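Local coordinates for basic blue protein (Cucumis sativus, PDB 2CBP), which binds one type 1 copper ion and, as a phytocyanin, probably carries electrons, at residues L30-N35 against S75-N80; S50-P55 against H84-M89. All coordinates share one frame; numbering follows the deposited sequence.

Contact 1. Residues L30-N35 against S75-N80; sequences LLFNYN and SYFICN. With CU (copper (II) ion), chain B.
Phe32 turns the edge of its ring toward the face of Phe77 in an edge-to-face aromatic pair. The ring centroids are 5.3 Å apart and the planes meet at 53°, well short of perpendicular. Phe32 touches through CZ. This atom stands over one face of Phe77, offset toward the rim, and CZ of Phe32 lies 3.9 Å from Phe77 CG. The two side chains themselves cross at about a right angle. The CB of each phenylalanine points toward the other strand, and CG is anti to the carbonyl carbon (chi1 -64° in Phe32, -50° in Phe77). The gap they enter lies between the two sheets of the cupredoxin beta-sandwich. Strand 29-33 belongs to one sheet and strand 73-78 to the other, and the nearest CA atoms, those of Leu30 and Phe77, are 10.6 Å apart. Only side chains bridge that distance. Leu30 meets the same Phe77 ring obliquely, with its branch CD1 3.8 Å from CE1 of Phe77. Trp11 makes a further edge-to-face pair with Phe32, while Ile68 touches both phenylalanines. Just beyond strand 73-78, Cys79 SG binds the copper ion at 2.2 Å.

Contact 2. Residues S50-P55 against H84-M89; sequences STCNTP and HCQSGM. With CU (copper (II) ion), chain B.
Cys52 and Cys85 are joined by a disulfide, with an SG-SG bond of 2.0 Å. The bridge ties the end of helix 46-51 to the copper-binding loop of this cupredoxin fold, between strands 73-78 and 90-95. Cys52 has the most surface buried here. It is the first residue to leave the helix, and its phi is positive (66°). The CB of each cysteine points toward the other segment. The two sulfurs take different courses from their backbones. SG of Cys52 lies beside its own N, whereas SG of Cys85 is anti to its N (chi1 -179°). The dihedral about the S-S bond is -77°, so the two CB-S bonds are turned roughly at right angles to each other when seen along the S-S bond. CB of Cys52 and CB of Cys85 are 3.6 Å apart. Ile78 and Lys90 pack against Cys85.

Gln86, itself exposed, lies at the edge of the contact. Its chain bends at chi2, which brings the amide end back toward Cys52.

His84 and Met89, the ends of the segment, bind the copper ion, together with His39 and Cys79. Their loop is tightly turned: His84 O accepts from Ser87 N and Met89 N, which arrive from opposite faces of the carbonyl plane. Met89 SD sits 2.6 Å from the copper. Gln86 NE2 comes 3.6 Å from CB of Cys52.

In the fold
Contact 1 lies in the core, about 3 Å between its centre and that of the chain, and all its touching residues are buried. Contact 2 is nearer the surface, about 11 Å from that centre, and only partly buried. The first is apolar packing between two sheets; the second is a covalent link between a helix end and a loop. Both reach the same copper ion, contact 1 through Cys79 and contact 2 through His84 and Met89. They also meet directly. Cys79 N probably donates to Met89 O at 3.0 Å, and Asn80 ND2 to Thr54 OG1, also at 3.0 Å. Their segments alternate along the chain.

Contact 1. Residues L30-N35 against S75-N80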
loop_
_atom_site.group_PDB
_atom_site.type_symbol
_atom_site.label_atom_id
_atom_site.label_comp_id
_atom_site.label_asym_id
_atom_site.label_seq_id
_atom_site.Cartn_x
_atom_site.Cartn_y
_atom_site.Cartn_z
ATOM N N LEU A 30 -3.962 -7.292 3.771
ATOM C CA LEU A 30 -2.854 -7.042 2.857
ATOM C C LEU A 30 -1.594 -7.174 3.756
ATOM O O LEU A 30 -1.569 -6.551 4.824
ATOM C CB LEU A 30 -2.842 -5.693 2.191
ATOM C CG LEU A 30 -4.004 -5.340 1.272
ATOM C CD1 LEU A 30 -3.658 -4.096 0.504
ATOM C CD2 LEU A 30 -4.353 -6.473 0.361
ATOM N N LEU A 31 -0.693 -7.985 3.288
ATOM C CA LEU A 31 0.584 -8.226 4.000
ATOM C C LEU A 31 1.720 -7.593 3.193
ATOM O O LEU A 31 1.961 -7.956 2.045
ATOM C CB LEU A 31 0.785 -9.708 4.203
ATOM C CG LEU A 31 1.894 -10.149 5.156
ATOM C CD1 LEU A 31 1.490 -11.474 5.750
ATOM C CD2 LEU A 31 3.238 -10.227 4.482
ATOM N N PHE A 32 2.397 -6.662 3.849
ATOM C CA PHE A 32 3.495 -5.890 3.282
ATOM C C PHE A 32 4.846 -6.292 3.876
ATOM O O PHE A 32 5.056 -6.068 5.071
ATOM C CB PHE A 32 3.274 -4.381 3.556
ATOM C CG PHE A 32 2.076 -3.733 2.921
ATOM C CD1 PHE A 32 0.820 -3.828 3.493
ATOM C CD2 PHE A 32 2.228 -2.996 1.734
ATOM C CE1 PHE A 32 -0.295 -3.235 2.899
ATOM C CE2 PHE A 32 1.130 -2.377 1.129
ATOM C CZ PHE A 32 -0.128 -2.501 1.731
ATOM N N ASN A 33 5.680 -6.816 2.994
ATOM C CA ASN A 33 7.036 -7.239 3.359
ATOM C C ASN A 33 8.084 -6.303 2.741
ATOM O O ASN A 33 8.084 -6.166 1.496
ATOM C CB ASN A 33 7.346 -8.656 2.874
ATOM C CG ASN A 33 6.551 -9.759 3.535
ATOM O OD1 ASN A 33 6.404 -9.801 4.760
ATOM N ND2 ASN A 33 6.080 -10.654 2.695
ATOM N N TYR A 34 8.946 -5.790 3.601
ATOM C CA TYR A 34 10.021 -4.897 3.133
ATOM C C TYR A 34 11.026 -4.603 4.231
ATOM O O TYR A 34 10.810 -4.916 5.423
ATOM C CB TYR A 34 9.360 -3.536 2.660
ATOM C CG TYR A 34 8.608 -2.955 3.816
ATOM C CD1 TYR A 34 7.304 -3.368 4.144
ATOM C CD2 TYR A 34 9.200 -1.974 4.644
ATOM C CE1 TYR A 34 6.642 -2.867 5.222
ATOM C CE2 TYR A 34 8.525 -1.468 5.735
ATOM C CZ TYR A 34 7.237 -1.905 6.033
ATOM O OH TYR A 34 6.648 -1.357 7.144
ATOM N N ASN A 35 12.097 -3.948 3.809
ATOM C CA ASN A 35 13.179 -3.487 4.706
ATOM C C ASN A 35 12.804 -2.102 5.216
ATOM O O ASN A 35 12.917 -1.176 4.408
ATOM C CB ASN A 35 14.475 -3.410 3.893
ATOM C CG ASN A 35 15.654 -2.996 4.780
ATOM O OD1 ASN A 35 15.481 -2.381 5.841
ATOM N ND2 ASN A 35 16.852 -3.361 4.333
ATOM N N SER A 75 -9.143 1.950 -0.539
ATOM C CA SER A 75 -7.953 2.117 0.294
ATOM C C SER A 75 -6.786 2.427 -0.661
ATOM O O SER A 75 -6.709 1.820 -1.733
ATOM C CB SER A 75 -7.593 0.944 1.186
ATOM O OG SER A 75 -8.564 0.816 2.211
ATOM N N TYR A 76 -5.949 3.349 -0.231
ATOM C CA TYR A 76 -4.775 3.824 -0.949
ATOM C C TYR A 76 -3.549 3.782 -0.022
ATOM O O TYR A 76 -3.608 4.240 1.125
ATOM C CB TYR A 76 -5.039 5.263 -1.451
ATOM C CG TYR A 76 -6.251 5.379 -2.369
ATOM C CD1 TYR A 76 -6.129 5.110 -3.737
ATOM C CD2 TYR A 76 -7.488 5.755 -1.869
ATOM C CE1 TYR A 76 -7.226 5.203 -4.591
ATOM C CE2 TYR A 76 -8.605 5.865 -2.713
ATOM C CZ TYR A 76 -8.464 5.596 -4.061
ATOM O OH TYR A 76 -9.570 5.713 -4.862
ATOM N N PHE A 77 -2.494 3.211 -0.571
ATOM C CA PHE A 77 -1.219 3.049 0.140
ATOM C C PHE A 77 -0.066 3.535 -0.753
ATOM O O PHE A 77 0.015 3.271 -1.957
ATOM C CB PHE A 77 -0.921 1.578 0.553
ATOM C CG PHE A 77 -2.048 0.896 1.258
ATOM C CD1 PHE A 77 -3.052 0.262 0.494
ATOM C CD2 PHE A 77 -2.138 0.916 2.634
ATOM C CE1 PHE A 77 -4.137 -0.340 1.135
ATOM C CE2 PHE A 77 -3.222 0.311 3.305
ATOM C CZ PHE A 77 -4.209 -0.306 2.521
ATOM N N ILE A 78 0.857 4.222 -0.060
ATOM C CA ILE A 78 2.056 4.691 -0.764
ATOM C C ILE A 78 3.265 4.477 0.177
ATOM O O ILE A 78 3.081 4.242 1.371
ATOM C CB ILE A 78 2.026 6.165 -1.154
ATOM C CG1 ILE A 78 2.095 7.035 0.087
ATOM C CG2 ILE A 78 0.810 6.547 -1.980
ATOM C CD1 ILE A 78 2.124 8.551 -0.138
ATOM N N CYS A 79 4.424 4.571 -0.427
ATOM C CA CYS A 79 5.704 4.521 0.335
ATOM C C CYS A 79 6.103 6.025 0.267
ATOM O O CYS A 79 6.108 6.499 -0.895
ATOM C CB CYS A 79 6.764 3.625 -0.207
ATOM S SG CYS A 79 8.405 3.924 0.514
ATOM N N ASN A 80 6.344 6.680 1.376
ATOM C CA ASN A 80 6.681 8.112 1.282
ATOM C C ASN A 80 8.152 8.476 1.402
ATOM O O ASN A 80 8.445 9.693 1.558
ATOM C CB ASN A 80 5.737 9.010 2.061
ATOM C CG ASN A 80 5.989 9.055 3.549
ATOM O OD1 ASN A 80 6.914 8.404 4.047
ATOM N ND2 ASN A 80 5.151 9.832 4.213
HETATM CU CU CU B . 9.775 2.738 -0.654
#

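Contact 2. Residues S50-P55 against H84-M89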
loop_
_atom_site.group_PDB
_atom_site.type_symbol
_atom_site.label_atom_id
_atom_site.label_comp_id
_atom_site.label_asym_id
_atom_site.label_seq_id
_atom_site.Cartn_x
_atom_site.Cartn_y
_atom_site.Cartn_z
ATOM N N SER A 50 -2.696 10.122 -5.758
ATOM C CA SER A 50 -2.449 10.712 -7.077
ATOM C C SER A 50 -1.293 11.666 -7.109
ATOM O O SER A 50 -0.526 11.601 -8.104
ATOM C CB SER A 50 -3.735 11.356 -7.602
ATOM O OG SER A 50 -4.699 10.349 -7.912
ATOM N N THR A 51 -1.129 12.526 -6.125
ATOM C CA THR A 51 -0.041 13.517 -6.129
ATOM C C THR A 51 1.222 13.113 -5.382
ATOM O O THR A 51 2.220 13.852 -5.417
ATOM C CB THR A 51 -0.587 14.837 -5.545
ATOM O OG1 THR A 51 -0.904 14.551 -4.181
ATOM C CG2 THR A 51 -1.792 15.355 -6.313
ATOM N N CYS A 52 1.152 12.001 -4.681
ATOM C CA CYS A 52 2.278 11.515 -3.880
ATOM C C CYS A 52 2.541 12.485 -2.740
ATOM O O CYS A 52 3.686 12.641 -2.290
ATOM C CB CYS A 52 3.503 11.274 -4.780
ATOM S SG CYS A 52 3.324 9.763 -5.731
ATOM N N ASN A 53 1.473 13.105 -2.266
ATOM C CA ASN A 53 1.547 14.038 -1.142
ATOM C C ASN A 53 0.876 13.332 0.054
ATOM O O ASN A 53 -0.237 12.848 -0.133
ATOM C CB ASN A 53 0.934 15.388 -1.446
ATOM C CG ASN A 53 1.701 16.248 -2.417
ATOM O OD1 ASN A 53 2.923 16.431 -2.403
ATOM N ND2 ASN A 53 0.940 16.819 -3.350
ATOM N N THR A 54 1.554 13.282 1.180
ATOM C CA THR A 54 1.038 12.658 2.411
ATOM C C THR A 54 0.147 13.639 3.179
ATOM O O THR A 54 0.619 14.711 3.638
ATOM C CB THR A 54 2.187 12.175 3.341
ATOM O OG1 THR A 54 3.018 11.303 2.632
ATOM C CG2 THR A 54 1.616 11.437 4.554
ATOM N N PRO A 55 -1.119 13.279 3.332
ATOM C CA PRO A 55 -2.068 14.098 4.076
ATOM C C PRO A 55 -1.675 14.128 5.548
ATOM O O PRO A 55 -1.092 13.140 6.067
ATOM C CB PRO A 55 -3.421 13.395 3.885
ATOM C CG PRO A 55 -3.266 12.393 2.767
ATOM C CD PRO A 55 -1.770 12.024 2.837
ATOM N N HIS A 84 9.912 7.518 -3.836
ATOM C CA HIS A 84 9.357 6.140 -3.977
ATOM C C HIS A 84 7.965 6.130 -4.597
ATOM O O HIS A 84 7.735 5.290 -5.487
ATOM C CB HIS A 84 9.421 5.406 -2.651
ATOM C CG HIS A 84 10.827 5.041 -2.216
ATOM N ND1 HIS A 84 11.085 3.883 -1.537
ATOM C CD2 HIS A 84 12.000 5.722 -2.404
ATOM C CE1 HIS A 84 12.361 3.876 -1.291
ATOM N NE2 HIS A 84 12.970 4.949 -1.796
ATOM N N CYS A 85 7.112 7.023 -4.095
ATOM C CA CYS A 85 5.727 7.122 -4.604
ATOM C C CYS A 85 5.784 7.437 -6.094
ATOM O O CYS A 85 5.079 6.848 -6.920
ATOM C CB CYS A 85 4.932 8.141 -3.805
ATOM S SG CYS A 85 3.224 8.321 -4.325
ATOM N N GLN A 86 6.651 8.382 -6.421
ATOM C CA GLN A 86 6.874 8.838 -7.806
ATOM C C GLN A 86 7.424 7.754 -8.702
ATOM O O GLN A 86 7.358 7.839 -9.947
ATOM C CB GLN A 86 7.826 10.031 -7.780
ATOM C CG GLN A 86 7.240 11.233 -7.088
ATOM C CD GLN A 86 7.427 11.268 -5.602
ATOM O OE1 GLN A 86 7.995 10.387 -4.963
ATOM N NE2 GLN A 86 6.937 12.344 -5.010
ATOM N N SER A 87 7.976 6.710 -8.083
ATOM C CA SER A 87 8.559 5.598 -8.837
ATOM C C SER A 87 7.591 4.429 -8.930
ATOM O O SER A 87 8.046 3.342 -9.372
ATOM C CB SER A 87 9.883 5.138 -8.227
ATOM O OG SER A 87 10.834 6.178 -8.151
ATOM N N GLY A 88 6.353 4.641 -8.510
ATOM C CA GLY A 88 5.374 3.523 -8.599
ATOM C C GLY A 88 5.208 2.649 -7.390
ATOM O O GLY A 88 4.650 1.532 -7.470
ATOM N N MET A 89 5.682 3.150 -6.253
ATOM C CA MET A 89 5.577 2.421 -4.968
ATOM C C MET A 89 4.304 2.935 -4.269
ATOM O O MET A 89 4.288 3.729 -3.350
ATOM C CB MET A 89 6.849 2.531 -4.151
ATOM C CG MET A 89 6.812 1.608 -2.971
ATOM S SD MET A 89 8.478 1.243 -2.350
ATOM C CE MET A 89 7.942 0.058 -1.052
HETATM CU CU CU B . 9.775 2.738 -0.654
#